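Local coordinates for protein cleavage stimulation factor 77 (Encephalitozoon cuniculi, PDB 2UY1) that probably binds mRNA and serves as a helical-repeat (HAT, TPR-like) scaffold in the processing of pre-mRNA 3' ends, at residues P165-W170 with A176-L181; Y222-G227 with L254-E259; D352-K357 with E381-M386. All blocks are in the same frame, centred on the assembly; numbering follows the deposited sequence.

Contact 1 of 3, residues P165-W170 with A176-L181; sequences PLIRGW and ARLIDL
The indole N-H of Trp170, whose ring touches Leu178, is spent on a hydrogen bond to Ser208 OG, a bond that, with packing on Tyr204 and Ile205 of helix 193-208, holds the ring beside the segment 176-181. With CG anti to the backbone N (chi1 -169°), the ring turns back toward the end of helix 150-167, and Leu166 O lies in plane at its edge. Its atom CZ3 meets Leu178 CD2 obliquely at 4.1 Å.

Leu166 reaches directly across and divides its two methyls between neighbours. CD1 settles 3.7 Å from Leu178 CA and 4.0 Å from Leu178 CB, against the backbone of the second helix, while CD2 lies 3.8 Å from Arg177 CB. A branched leucine suits this place because one residue covers two positions of the opposing helix. Ile167 CD1 touches Leu178 CD2 more loosely at 4.5 Å, and Trp82 from a loop packs on both residues.

Arg177 gives only its methylene groups to Leu166; its extended chain carries the guanidinium past the leucine, where NH1 is hydrogen-bonded to Asn174 OD1. The segment 165-170 closes helix 150-167, and 176-181 lies within the next helix of the hairpin, 173-184. Between them the contact is apolar packing; Ser208 and Asn174 engage the polar ends of Trp170 and Arg177, consistent with those bonds helping to orient both side chains.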
ATOM      1  N   PRO B 165      37.781  -7.973  -1.684  1.00 43.04           N
ATOM      2  CA  PRO B 165      36.753  -7.686  -0.702  1.00 42.96           C
ATOM      3  C   PRO B 165      35.592  -8.696  -0.750  1.00 42.30           C
ATOM      4  O   PRO B 165      34.913  -8.873   0.248  1.00 43.13           O
ATOM      5  CB  PRO B 165      36.289  -6.261  -1.076  1.00 42.62           C
ATOM      6  CG  PRO B 165      36.536  -6.156  -2.536  1.00 42.28           C
ATOM      7  CD  PRO B 165      37.727  -7.031  -2.827  1.00 42.91           C
ATOM      8  N   LEU B 166      35.388  -9.357  -1.884  1.00 41.81           N
ATOM      9  CA  LEU B 166      34.364 -10.390  -2.012  1.00 41.34           C
ATOM     10  C   LEU B 166      34.766 -11.673  -1.247  1.00 41.32           C
ATOM     11  O   LEU B 166      33.927 -12.353  -0.654  1.00 40.17           O
ATOM     12  CB  LEU B 166      34.073 -10.678  -3.502  1.00 40.79           C
ATOM     13  CG  LEU B 166      33.876  -9.564  -4.546  1.00 40.86           C
ATOM     14  CD1 LEU B 166      33.875 -10.149  -5.923  1.00 41.99           C
ATOM     15  CD2 LEU B 166      32.630  -8.675  -4.362  1.00 41.60           C
ATOM     16  N   ILE B 167      36.057 -11.990  -1.248  1.00 42.21           N
ATOM     17  CA  ILE B 167      36.591 -13.127  -0.459  1.00 42.97           C
ATOM     18  C   ILE B 167      36.559 -12.739   1.015  1.00 43.93           C
ATOM     19  O   ILE B 167      36.297 -13.565   1.898  1.00 44.17           O
ATOM     20  CB  ILE B 167      38.046 -13.508  -0.882  1.00 42.51           C
ATOM     21  CG1 ILE B 167      38.207 -13.605  -2.417  1.00 43.23           C
ATOM     22  CG2 ILE B 167      38.522 -14.785  -0.187  1.00 43.58           C
ATOM     23  CD1 ILE B 167      37.190 -14.510  -3.181  1.00 41.41           C
ATOM     24  N   ARG B 168      36.859 -11.487   1.274  1.00 45.42           N
ATOM     25  CA  ARG B 168      36.663 -10.924   2.582  1.00 46.43           C
ATOM     26  C   ARG B 168      35.174 -10.649   2.668  1.00 46.19           C
ATOM     27  O   ARG B 168      34.607  -9.922   1.874  1.00 45.68           O
ATOM     28  CB  ARG B 168      37.513  -9.645   2.731  1.00 46.64           C
ATOM     29  CG  ARG B 168      38.984  -9.881   3.132  1.00 48.03           C
ATOM     30  CD  ARG B 168      39.827  -8.617   3.413  1.00 49.66           C
ATOM     31  NE  ARG B 168      40.487  -8.672   4.713  1.00 57.21           N
ATOM     32  CZ  ARG B 168      41.680  -8.154   4.996  1.00 60.24           C
ATOM     33  NH1 ARG B 168      42.359  -7.489   4.086  1.00 61.95           N
ATOM     34  NH2 ARG B 168      42.181  -8.266   6.205  1.00 59.17           N
ATOM     35  N   GLY B 169      34.509 -11.328   3.565  1.00 45.63           N
ATOM     36  CA  GLY B 169      33.070 -11.338   3.476  1.00 44.39           C
ATOM     37  C   GLY B 169      32.431 -12.352   2.558  1.00 43.40           C
ATOM     38  O   GLY B 169      31.310 -12.181   2.186  1.00 42.91           O
ATOM     39  N   TRP B 170      33.156 -13.414   2.242  1.00 42.24           N
ATOM     40  CA  TRP B 170      32.686 -14.531   1.428  1.00 41.79           C
ATOM     41  C   TRP B 170      31.238 -14.888   1.594  1.00 42.42           C
ATOM     42  O   TRP B 170      30.767 -14.912   2.677  1.00 42.01           O
ATOM     43  CB  TRP B 170      33.559 -15.757   1.686  1.00 40.37           C
ATOM     44  CG  TRP B 170      33.377 -16.901   0.755  1.00 38.77           C
ATOM     45  CD1 TRP B 170      33.242 -18.172   1.101  1.00 38.45           C
ATOM     46  CD2 TRP B 170      33.341 -16.864  -0.659  1.00 37.53           C
ATOM     47  NE1 TRP B 170      33.108 -18.943   0.028  1.00 40.95           N
ATOM     48  CE2 TRP B 170      33.158 -18.160  -1.087  1.00 38.99           C
ATOM     49  CE3 TRP B 170      33.422 -15.854  -1.604  1.00 37.82           C
ATOM     50  CZ2 TRP B 170      33.083 -18.494  -2.420  1.00 38.17           C
ATOM     51  CZ3 TRP B 170      33.331 -16.188  -2.917  1.00 38.87           C
ATOM     52  CH2 TRP B 170      33.153 -17.489  -3.314  1.00 37.97           C
ATOM     53  N   ALA B 176      28.123 -14.722  -5.936  1.00 30.90           N
ATOM     54  CA  ALA B 176      27.346 -14.208  -7.077  1.00 30.72           C
ATOM     55  C   ALA B 176      28.049 -13.032  -7.688  1.00 30.09           C
ATOM     56  O   ALA B 176      28.278 -13.003  -8.875  1.00 30.61           O
ATOM     57  CB  ALA B 176      25.963 -13.797  -6.613  1.00 29.65           C
ATOM     58  N   ARG B 177      28.435 -12.074  -6.852  1.00 30.60           N
ATOM     59  CA  ARG B 177      29.252 -10.939  -7.293  1.00 30.55           C
ATOM     60  C   ARG B 177      30.553 -11.342  -8.004  1.00 28.96           C
ATOM     61  O   ARG B 177      30.883 -10.797  -9.063  1.00 27.96           O
ATOM     62  CB  ARG B 177      29.556 -10.032  -6.098  1.00 31.84           C
ATOM     63  CG  ARG B 177      28.462  -8.997  -5.794  1.00 34.32           C
ATOM     64  CD  ARG B 177      28.846  -8.131  -4.618  1.00 35.28           C
ATOM     65  NE  ARG B 177      27.708  -7.363  -4.108  1.00 42.27           N
ATOM     66  CZ  ARG B 177      27.164  -7.512  -2.897  1.00 46.11           C
ATOM     67  NH1 ARG B 177      27.652  -8.397  -2.027  1.00 48.26           N
ATOM     68  NH2 ARG B 177      26.132  -6.754  -2.538  1.00 47.75           N
ATOM     69  N   LEU B 178      31.264 -12.315  -7.432  1.00 28.36           N
ATOM     70  CA  LEU B 178      32.484 -12.859  -8.040  1.00 28.26           C
ATOM     71  C   LEU B 178      32.233 -13.450  -9.425  1.00 28.42           C
ATOM     72  O   LEU B 178      32.944 -13.120 -10.393  1.00 29.50           O
ATOM     73  CB  LEU B 178      33.164 -13.886  -7.119  1.00 28.67           C
ATOM     74  CG  LEU B 178      34.422 -14.662  -7.613  1.00 29.07           C
ATOM     75  CD1 LEU B 178      35.650 -13.726  -7.730  1.00 28.98           C
ATOM     76  CD2 LEU B 178      34.766 -15.833  -6.703  1.00 28.01           C
ATOM     77  N   ILE B 179      31.233 -14.327  -9.514  1.00 27.13           N
ATOM     78  CA  ILE B 179      30.799 -14.907 -10.772  1.00 26.36           C
ATOM     79  C   ILE B 179      30.582 -13.851 -11.854  1.00 27.39           C
ATOM     80  O   ILE B 179      31.170 -13.961 -12.951  1.00 28.30           O
ATOM     81  CB  ILE B 179      29.505 -15.780 -10.607  1.00 26.10           C
ATOM     82  CG1 ILE B 179      29.856 -17.141  -9.999  1.00 25.56           C
ATOM     83  CG2 ILE B 179      28.765 -15.987 -11.981  1.00 24.36           C
ATOM     84  CD1 ILE B 179      28.661 -17.909  -9.432  1.00 24.87           C
ATOM     85  N   ASP B 180      29.744 -12.860 -11.542  1.00 27.67           N
ATOM     86  CA  ASP B 180      29.432 -11.754 -12.478  1.00 29.28           C
ATOM     87  C   ASP B 180      30.669 -10.969 -12.957  1.00 29.69           C
ATOM     88  O   ASP B 180      30.795 -10.681 -14.136  1.00 30.41           O
ATOM     89  CB  ASP B 180      28.444 -10.773 -11.851  1.00 28.76           C
ATOM     90  CG  ASP B 180      27.105 -11.398 -11.503  1.00 30.86           C
ATOM     91  OD1 ASP B 180      26.564 -12.224 -12.288  1.00 32.52           O
ATOM     92  OD2 ASP B 180      26.591 -11.039 -10.416  1.00 30.85           O
ATOM     93  N   LEU B 181      31.547 -10.607 -12.024  1.00 31.26           N
ATOM     94  CA  LEU B 181      32.821  -9.929 -12.321  1.00 32.43           C
ATOM     95  C   LEU B 181      33.694 -10.729 -13.305  1.00 32.83           C
ATOM     96  O   LEU B 181      34.226 -10.146 -14.257  1.00 33.54           O
ATOM     97  CB  LEU B 181      33.609  -9.622 -11.016  1.00 32.56           C
ATOM     98  CG  LEU B 181      35.123  -9.275 -11.089  1.00 32.84           C
ATOM     99  CD1 LEU B 181      35.316  -7.810 -11.151  1.00 37.13           C
ATOM    100  CD2 LEU B 181      35.915  -9.844  -9.920  1.00 32.73           C
TER

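Contact 2 of 3, residues Y222-G227 with L254-E259; sequences YLIGIG and LVMDEE
Within the two segments, no flat group enters the meeting of Ile224 with Val255 and Met256, although Tyr251 of helix 247-255 also touches Ile224. The one aromatic ring of the segments, Tyr222, is stacked on the ring of His202 from helix 193-208, and Glu195 and Met198 of that helix also touch it. Tyr222 thus faces the preceding helix, while Ile224, two residues on, points to another flank of its own helix and meets the segment 254-259.

The touching is done by a single methyl. Ile224 CD1 lies 3.7 Å from Val255 CG1 and 4.2 Å from Met256 CE. Its chain is fully stretched, CD1 standing anti to CA (chi2 -174°), and this length helps the side chains meet across backbones whose nearest CA atoms, those of Ile224 and Val255, are 10.0 Å apart. Val255 offers a short, stiff branch. Met256 instead sends a long, flexible thioether forward, and only its terminal methyl arrives.

Both segments close helices of what is probably a HAT-repeat solenoid, in which antiparallel helices follow one another; helix 229-242 comes between them in the chain. The first end is closed by a Schellman motif: Gly227 N bonds to Ile224 O at 3.1 Å, and Gln228 N reaches back to Leu223 O. Gly227 has a positive phi of 79°, which favours a residue without a side chain. At the second end, Val255 O accepts from Lys229 NZ and Met256 O from Lys233 NZ, so lysines of the intervening helix hold the carbonyls there. A basic side chain of the other protein chain packs on Ile224, and Val255 likewise meets one.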
ATOM      1  N   TYR B 222      25.030 -21.043 -15.865  1.00 23.50           N
ATOM      2  CA  TYR B 222      26.296 -20.885 -16.575  1.00 24.90           C
ATOM      3  C   TYR B 222      26.491 -22.002 -17.598  1.00 24.67           C
ATOM      4  O   TYR B 222      26.815 -21.752 -18.760  1.00 24.25           O
ATOM      5  CB  TYR B 222      27.470 -20.839 -15.607  1.00 25.89           C
ATOM      6  CG  TYR B 222      28.768 -20.928 -16.355  1.00 28.74           C
ATOM      7  CD1 TYR B 222      29.237 -19.838 -17.099  1.00 29.11           C
ATOM      8  CD2 TYR B 222      29.519 -22.105 -16.353  1.00 29.09           C
ATOM      9  CE1 TYR B 222      30.449 -19.908 -17.811  1.00 30.96           C
ATOM     10  CE2 TYR B 222      30.726 -22.181 -17.055  1.00 29.85           C
ATOM     11  CZ  TYR B 222      31.180 -21.087 -17.784  1.00 30.17           C
ATOM     12  OH  TYR B 222      32.362 -21.165 -18.496  1.00 31.75           O
ATOM     13  N   LEU B 223      26.267 -23.233 -17.160  1.00 25.11           N
ATOM     14  CA  LEU B 223      26.500 -24.411 -17.989  1.00 25.43           C
ATOM     15  C   LEU B 223      25.566 -24.444 -19.176  1.00 26.59           C
ATOM     16  O   LEU B 223      25.984 -24.851 -20.259  1.00 27.44           O
ATOM     17  CB  LEU B 223      26.302 -25.682 -17.175  1.00 24.83           C
ATOM     18  CG  LEU B 223      27.532 -26.081 -16.359  1.00 24.46           C
ATOM     19  CD1 LEU B 223      27.139 -27.279 -15.503  1.00 16.74           C
ATOM     20  CD2 LEU B 223      28.807 -26.359 -17.204  1.00 19.21           C
ATOM     21  N   ILE B 224      24.320 -23.998 -18.973  1.00 27.22           N
ATOM     22  CA  ILE B 224      23.294 -23.953 -20.035  1.00 28.01           C
ATOM     23  C   ILE B 224      23.731 -22.940 -21.105  1.00 27.98           C
ATOM     24  O   ILE B 224      23.550 -23.156 -22.288  1.00 29.12           O
ATOM     25  CB  ILE B 224      21.883 -23.614 -19.451  1.00 27.39           C
ATOM     26  CG1 ILE B 224      21.321 -24.791 -18.626  1.00 30.02           C
ATOM     27  CG2 ILE B 224      20.894 -23.185 -20.532  1.00 26.51           C
ATOM     28  CD1 ILE B 224      19.842 -24.596 -18.130  1.00 28.00           C
ATOM     29  N   GLY B 225      24.351 -21.855 -20.682  1.00 29.12           N
ATOM     30  CA  GLY B 225      24.684 -20.762 -21.594  1.00 29.73           C
ATOM     31  C   GLY B 225      25.905 -21.074 -22.418  1.00 30.96           C
ATOM     32  O   GLY B 225      26.090 -20.499 -23.499  1.00 31.88           O
ATOM     33  N   ILE B 226      26.732 -22.001 -21.921  1.00 30.72           N
ATOM     34  CA  ILE B 226      27.844 -22.550 -22.723  1.00 29.68           C
ATOM     35  C   ILE B 226      27.534 -23.808 -23.485  1.00 29.90           C
ATOM     36  O   ILE B 226      28.422 -24.403 -24.087  1.00 29.42           O
ATOM     37  CB  ILE B 226      29.212 -22.712 -21.964  1.00 30.49           C
ATOM     38  CG1 ILE B 226      29.149 -23.708 -20.800  1.00 29.01           C
ATOM     39  CG2 ILE B 226      29.777 -21.359 -21.607  1.00 27.79           C
ATOM     40  CD1 ILE B 226      30.548 -23.820 -20.112  1.00 30.18           C
ATOM     41  N   GLY B 227      26.265 -24.183 -23.508  1.00 29.99           N
ATOM     42  CA  GLY B 227      25.846 -25.348 -24.252  1.00 30.48           C
ATOM     43  C   GLY B 227      26.138 -26.654 -23.516  1.00 31.01           C
ATOM     44  O   GLY B 227      26.257 -27.709 -24.159  1.00 31.51           O
ATOM     45  N   LEU B 254      10.855 -28.061 -14.580  1.00 20.27           N
ATOM     46  CA  LEU B 254      10.575 -27.233 -15.732  1.00 21.41           C
ATOM     47  C   LEU B 254      11.731 -27.104 -16.728  1.00 22.21           C
ATOM     48  O   LEU B 254      11.510 -27.158 -17.930  1.00 23.35           O
ATOM     49  CB  LEU B 254      10.086 -25.837 -15.300  1.00 22.35           C
ATOM     50  CG  LEU B 254       9.589 -24.904 -16.421  1.00 21.47           C
ATOM     51  CD1 LEU B 254       8.398 -25.440 -17.230  1.00 18.84           C
ATOM     52  CD2 LEU B 254       9.298 -23.502 -15.782  1.00 23.27           C
ATOM     53  N   VAL B 255      12.923 -26.830 -16.243  1.00 22.15           N
ATOM     54  CA  VAL B 255      14.035 -26.438 -17.135  1.00 23.45           C
ATOM     55  C   VAL B 255      14.695 -27.704 -17.730  1.00 24.51           C
ATOM     56  O   VAL B 255      15.146 -27.716 -18.888  1.00 24.05           O
ATOM     57  CB  VAL B 255      15.073 -25.599 -16.348  1.00 22.24           C
ATOM     58  CG1 VAL B 255      16.462 -25.553 -17.024  1.00 22.22           C
ATOM     59  CG2 VAL B 255      14.538 -24.174 -16.085  1.00 24.91           C
ATOM     60  N   MET B 256      14.712 -28.756 -16.922  1.00 26.15           N
ATOM     61  CA  MET B 256      15.336 -30.036 -17.320  1.00 27.19           C
ATOM     62  C   MET B 256      14.334 -31.102 -17.764  1.00 28.21           C
ATOM     63  O   MET B 256      14.747 -32.251 -17.980  1.00 29.46           O
ATOM     64  CB  MET B 256      16.153 -30.579 -16.163  1.00 26.23           C
ATOM     65  CG  MET B 256      17.035 -29.558 -15.552  1.00 26.56           C
ATOM     66  SD  MET B 256      18.305 -29.144 -16.703  1.00 25.74           S
ATOM     67  CE  MET B 256      19.321 -28.016 -15.739  1.00 27.25           C
ATOM     68  N   ASP B 257      13.056 -30.731 -17.897  1.00 27.71           N
ATOM     69  CA  ASP B 257      12.008 -31.542 -18.512  1.00 27.18           C
ATOM     70  C   ASP B 257      11.752 -32.871 -17.776  1.00 27.02           C
ATOM     71  O   ASP B 257      11.756 -33.953 -18.384  1.00 25.78           O
ATOM     72  CB  ASP B 257      12.342 -31.789 -19.989  1.00 29.34           C
ATOM     73  CG  ASP B 257      11.157 -32.305 -20.799  1.00 32.37           C
ATOM     74  OD1 ASP B 257      10.033 -32.301 -20.269  1.00 33.33           O
ATOM     75  OD2 ASP B 257      11.361 -32.741 -21.971  1.00 34.43           O
ATOM     76  N   GLU B 258      11.453 -32.768 -16.482  1.00 25.98           N
ATOM     77  CA  GLU B 258      11.215 -33.960 -15.635  1.00 25.32           C
ATOM     78  C   GLU B 258       9.881 -33.896 -14.856  1.00 26.08           C
ATOM     79  O   GLU B 258       9.886 -33.530 -13.653  1.00 26.09           O
ATOM     80  CB  GLU B 258      12.373 -34.133 -14.673  1.00 25.73           C
ATOM     81  CG  GLU B 258      13.679 -34.541 -15.305  1.00 23.86           C
ATOM     82  CD  GLU B 258      13.682 -36.000 -15.832  1.00 26.71           C
ATOM     83  OE1 GLU B 258      13.019 -36.889 -15.200  1.00 24.12           O
ATOM     84  OE2 GLU B 258      14.345 -36.225 -16.870  1.00 23.95           O
ATOM     85  N   GLU B 259       8.768 -34.291 -15.512  1.00 25.51           N
ATOM     86  CA  GLU B 259       7.390 -34.172 -14.959  1.00 26.57           C
ATOM     87  C   GLU B 259       7.208 -34.947 -13.664  1.00 26.98           C
ATOM     88  O   GLU B 259       6.290 -34.668 -12.875  1.00 27.91           O
ATOM     89  CB  GLU B 259       6.331 -34.622 -15.992  1.00 28.01           C
ATOM     90  CG  GLU B 259       4.941 -34.064 -15.729  1.00 24.32           C
ATOM     91  CD  GLU B 259       3.871 -34.376 -16.763  1.00 26.93           C
ATOM     92  OE1 GLU B 259       4.169 -34.773 -17.916  1.00 30.29           O
ATOM     93  OE2 GLU B 259       2.680 -34.173 -16.424  1.00 26.99           O
TER

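Contact 3 of 3, residues D352-K357 with E381-M386; sequences DSTLLK and EKTSRM
Two capped helix starts lie side by side here, the first turns of helices 354-367 and 384-397, and they touch through Thr354 and Thr383. The methyls of the two threonines, CG2 to CG2, meet at 3.3 Å, tighter than ordinary van der Waals contact. Threonine's small methyl suits the close approach at both places; at Thr383 the hydroxyl caps as well.

Turned between the backbone N and the carbonyl carbon (chi1 57°), Thr383 OG1 accepts from Met386 N at 3.2 Å with an N-H...O angle of 152°, and it is also hydrogen-bonded to Glu358 OE1 of the first helix. In return Thr383 N points almost straight at Met386 SD over 3.6 Å, a weak bond that completes a capping box with sulfur in the usual place of a carboxylate. The same methionine bends at its last torsion and lays CE 3.8 Å from Lys357 O, so one side chain serves both its own helix start and the neighbouring backbone. Ser353 caps the first helix more simply, its OG receiving Leu356 N at 3.2 Å.

Beside the threonines, Lys357 and Glu381 extend obliquely to each other, and NZ of the lysine stands 3.7 Å from OE2 of the glutamate, a long salt bridge. Their long extended chains suit a gap of this width, bringing the charges near enough for a weak pairing. Glu381 O is buried by the contact without a polar partner in the model.

Leu420 from a loop packs on Thr354 and Glu381. Helices that start at the same end, with helix 370-379 returning between them in the chain, are typical of an alpha solenoid of HAT repeats.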
ATOM      1  N   ASP B 352     -15.318 -19.480   2.542  1.00 27.67           N
ATOM      2  CA  ASP B 352     -14.735 -18.556   3.500  1.00 27.71           C
ATOM      3  C   ASP B 352     -13.366 -18.008   3.063  1.00 25.52           C
ATOM      4  O   ASP B 352     -12.624 -17.545   3.902  1.00 25.86           O
ATOM      5  CB  ASP B 352     -14.531 -19.249   4.873  1.00 28.60           C
ATOM      6  CG  ASP B 352     -15.856 -19.652   5.551  1.00 33.69           C
ATOM      7  OD1 ASP B 352     -16.860 -18.890   5.450  1.00 37.39           O
ATOM      8  OD2 ASP B 352     -15.889 -20.736   6.188  1.00 36.53           O
ATOM      9  N   SER B 353     -13.008 -18.083   1.786  1.00 24.15           N
ATOM     10  CA  SER B 353     -11.693 -17.598   1.350  1.00 21.83           C
ATOM     11  C   SER B 353     -11.793 -16.108   0.930  1.00 21.41           C
ATOM     12  O   SER B 353     -12.270 -15.822  -0.130  1.00 20.82           O
ATOM     13  CB  SER B 353     -11.193 -18.411   0.142  1.00 22.87           C
ATOM     14  OG  SER B 353      -9.925 -17.912  -0.342  1.00 19.23           O
ATOM     15  N   THR B 354     -11.314 -15.199   1.755  1.00 19.91           N
ATOM     16  CA  THR B 354     -11.317 -13.764   1.433  1.00 20.76           C
ATOM     17  C   THR B 354     -10.426 -13.460   0.179  1.00 20.37           C
ATOM     18  O   THR B 354     -10.766 -12.641  -0.722  1.00 18.30           O
ATOM     19  CB  THR B 354     -10.849 -13.022   2.658  1.00 21.69           C
ATOM     20  OG1 THR B 354     -11.882 -13.084   3.669  1.00 24.29           O
ATOM     21  CG2 THR B 354     -10.414 -11.526   2.303  1.00 21.88           C
ATOM     22  N   LEU B 355      -9.307 -14.166   0.109  1.00 20.46           N
ATOM     23  CA  LEU B 355      -8.462 -14.156  -1.090  1.00 21.11           C
ATOM     24  C   LEU B 355      -9.236 -14.363  -2.350  1.00 20.72           C
ATOM     25  O   LEU B 355      -9.106 -13.616  -3.290  1.00 23.04           O
ATOM     26  CB  LEU B 355      -7.430 -15.283  -1.024  1.00 21.75           C
ATOM     27  CG  LEU B 355      -6.515 -15.347  -2.252  1.00 24.03           C
ATOM     28  CD1 LEU B 355      -5.644 -14.043  -2.387  1.00 19.90           C
ATOM     29  CD2 LEU B 355      -5.684 -16.610  -2.097  1.00 26.97           C
ATOM     30  N   LEU B 356     -10.018 -15.427  -2.424  1.00 22.16           N
ATOM     31  CA  LEU B 356     -10.715 -15.712  -3.690  1.00 22.20           C
ATOM     32  C   LEU B 356     -11.814 -14.652  -3.931  1.00 21.36           C
ATOM     33  O   LEU B 356     -12.127 -14.302  -5.080  1.00 21.02           O
ATOM     34  CB  LEU B 356     -11.329 -17.125  -3.561  1.00 22.72           C
ATOM     35  CG  LEU B 356     -11.733 -18.284  -4.481  1.00 23.91           C
ATOM     36  CD1 LEU B 356     -10.808 -18.612  -5.641  1.00 23.17           C
ATOM     37  CD2 LEU B 356     -11.737 -19.493  -3.573  1.00 23.71           C
ATOM     38  N   LYS B 357     -12.490 -14.249  -2.849  1.00 19.77           N
ATOM     39  CA  LYS B 357     -13.564 -13.266  -2.945  1.00 19.65           C
ATOM     40  C   LYS B 357     -13.054 -11.926  -3.522  1.00 19.24           C
ATOM     41  O   LYS B 357     -13.619 -11.386  -4.511  1.00 20.23           O
ATOM     42  CB  LYS B 357     -14.238 -13.074  -1.598  1.00 20.77           C
ATOM     43  CG  LYS B 357     -15.061 -14.272  -1.115  1.00 19.82           C
ATOM     44  CD  LYS B 357     -15.693 -13.980   0.281  1.00 20.17           C
ATOM     45  CE  LYS B 357     -16.135 -15.317   0.987  1.00 20.64           C
ATOM     46  NZ  LYS B 357     -16.131 -15.107   2.505  1.00 24.94           N
ATOM     47  N   GLU B 381     -19.320 -10.871   1.078  1.00 23.84           N
ATOM     48  CA  GLU B 381     -18.744 -10.076   2.122  1.00 24.57           C
ATOM     49  C   GLU B 381     -17.481  -9.430   1.539  1.00 23.14           C
ATOM     50  O   GLU B 381     -16.938  -9.941   0.573  1.00 23.32           O
ATOM     51  CB  GLU B 381     -18.364 -10.964   3.293  1.00 25.43           C
ATOM     52  CG  GLU B 381     -19.403 -12.005   3.601  1.00 31.43           C
ATOM     53  CD  GLU B 381     -19.177 -12.633   4.936  1.00 36.86           C
ATOM     54  OE1 GLU B 381     -19.780 -12.150   5.920  1.00 41.43           O
ATOM     55  OE2 GLU B 381     -18.394 -13.590   5.015  1.00 39.76           O
ATOM     56  N   LYS B 382     -17.052  -8.322   2.110  1.00 20.81           N
ATOM     57  CA  LYS B 382     -16.105  -7.422   1.456  1.00 20.57           C
ATOM     58  C   LYS B 382     -15.005  -6.946   2.369  1.00 19.97           C
ATOM     59  O   LYS B 382     -15.210  -6.698   3.571  1.00 20.78           O
ATOM     60  CB  LYS B 382     -16.896  -6.239   0.876  1.00 20.87           C
ATOM     61  CG  LYS B 382     -18.043  -6.754   0.011  1.00 22.05           C
ATOM     62  CD  LYS B 382     -18.914  -5.750  -0.489  1.00 19.99           C
ATOM     63  CE  LYS B 382     -20.187  -5.768   0.153  1.00 17.83           C
ATOM     64  NZ  LYS B 382     -21.145  -6.658  -0.449  1.00 21.62           N
ATOM     65  N   THR B 383     -13.804  -6.862   1.803  1.00 18.93           N
ATOM     66  CA  THR B 383     -12.691  -6.235   2.432  1.00 19.16           C
ATOM     67  C   THR B 383     -12.816  -4.735   2.156  1.00 18.86           C
ATOM     68  O   THR B 383     -13.593  -4.371   1.303  1.00 18.05           O
ATOM     69  CB  THR B 383     -11.358  -6.772   1.790  1.00 19.57           C
ATOM     70  OG1 THR B 383     -11.409  -6.524   0.375  1.00 16.13           O
ATOM     71  CG2 THR B 383     -11.162  -8.288   2.069  1.00 17.26           C
ATOM     72  N   SER B 384     -12.057  -3.896   2.879  1.00 19.26           N
ATOM     73  CA  SER B 384     -12.054  -2.439   2.631  1.00 19.58           C
ATOM     74  C   SER B 384     -11.590  -2.197   1.224  1.00 18.76           C
ATOM     75  O   SER B 384     -12.055  -1.267   0.632  1.00 18.34           O
ATOM     76  CB  SER B 384     -11.078  -1.612   3.482  1.00 17.81           C
ATOM     77  OG  SER B 384     -11.225  -1.837   4.849  1.00 23.71           O
ATOM     78  N   ARG B 385     -10.638  -2.991   0.727  1.00 17.44           N
ATOM     79  CA  ARG B 385     -10.104  -2.776  -0.599  1.00 16.36           C
ATOM     80  C   ARG B 385     -11.181  -3.031  -1.671  1.00 17.27           C
ATOM     81  O   ARG B 385     -11.222  -2.300  -2.605  1.00 17.87           O
ATOM     82  CB  ARG B 385      -8.878  -3.608  -0.889  1.00 19.47           C
ATOM     83  CG  ARG B 385      -8.203  -3.201  -2.193  1.00 21.17           C
ATOM     84  CD  ARG B 385      -7.379  -4.339  -2.767  1.00 29.53           C
ATOM     85  NE  ARG B 385      -6.357  -3.820  -3.661  1.00 33.38           N
ATOM     86  CZ  ARG B 385      -5.321  -4.514  -4.116  1.00 39.52           C
ATOM     87  NH1 ARG B 385      -5.151  -5.791  -3.756  1.00 40.68           N
ATOM     88  NH2 ARG B 385      -4.448  -3.916  -4.936  1.00 41.62           N
ATOM     89  N   MET B 386     -12.059  -4.018  -1.486  1.00 16.06           N
ATOM     90  CA  MET B 386     -13.163  -4.331  -2.398  1.00 16.64           C
ATOM     91  C   MET B 386     -14.143  -3.159  -2.345  1.00 15.22           C
ATOM     92  O   MET B 386     -14.449  -2.599  -3.362  1.00 14.39           O
ATOM     93  CB  MET B 386     -13.880  -5.637  -1.980  1.00 15.48           C
ATOM     94  CG  MET B 386     -13.120  -6.925  -2.361  1.00 17.20           C
ATOM     95  SD  MET B 386     -13.821  -8.365  -1.458  1.00 19.91           S
ATOM     96  CE  MET B 386     -15.304  -8.593  -2.513  1.00 15.61           C
TER

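Overall arrangement
From the N terminus the contacts follow in series, and none nests in or crosses another. Contact 1 closes a short helical hairpin, where helix 150-167 turns into helix 173-184. Contact 2 spans more chain, joining the ends of helices 213-225 and 247-255 around the intervening helix 229-242. Contact 3 likewise bridges one helix, 370-379, but at the starts of its two partners. Contacts 1 and 2 are neighbours, their nearest atoms about 6 Å apart without touching; contact 3 lies across the chain's centre from contact 1, their centres about 46 Å apart. Together they tie helix to helix locally along an elongated solenoid.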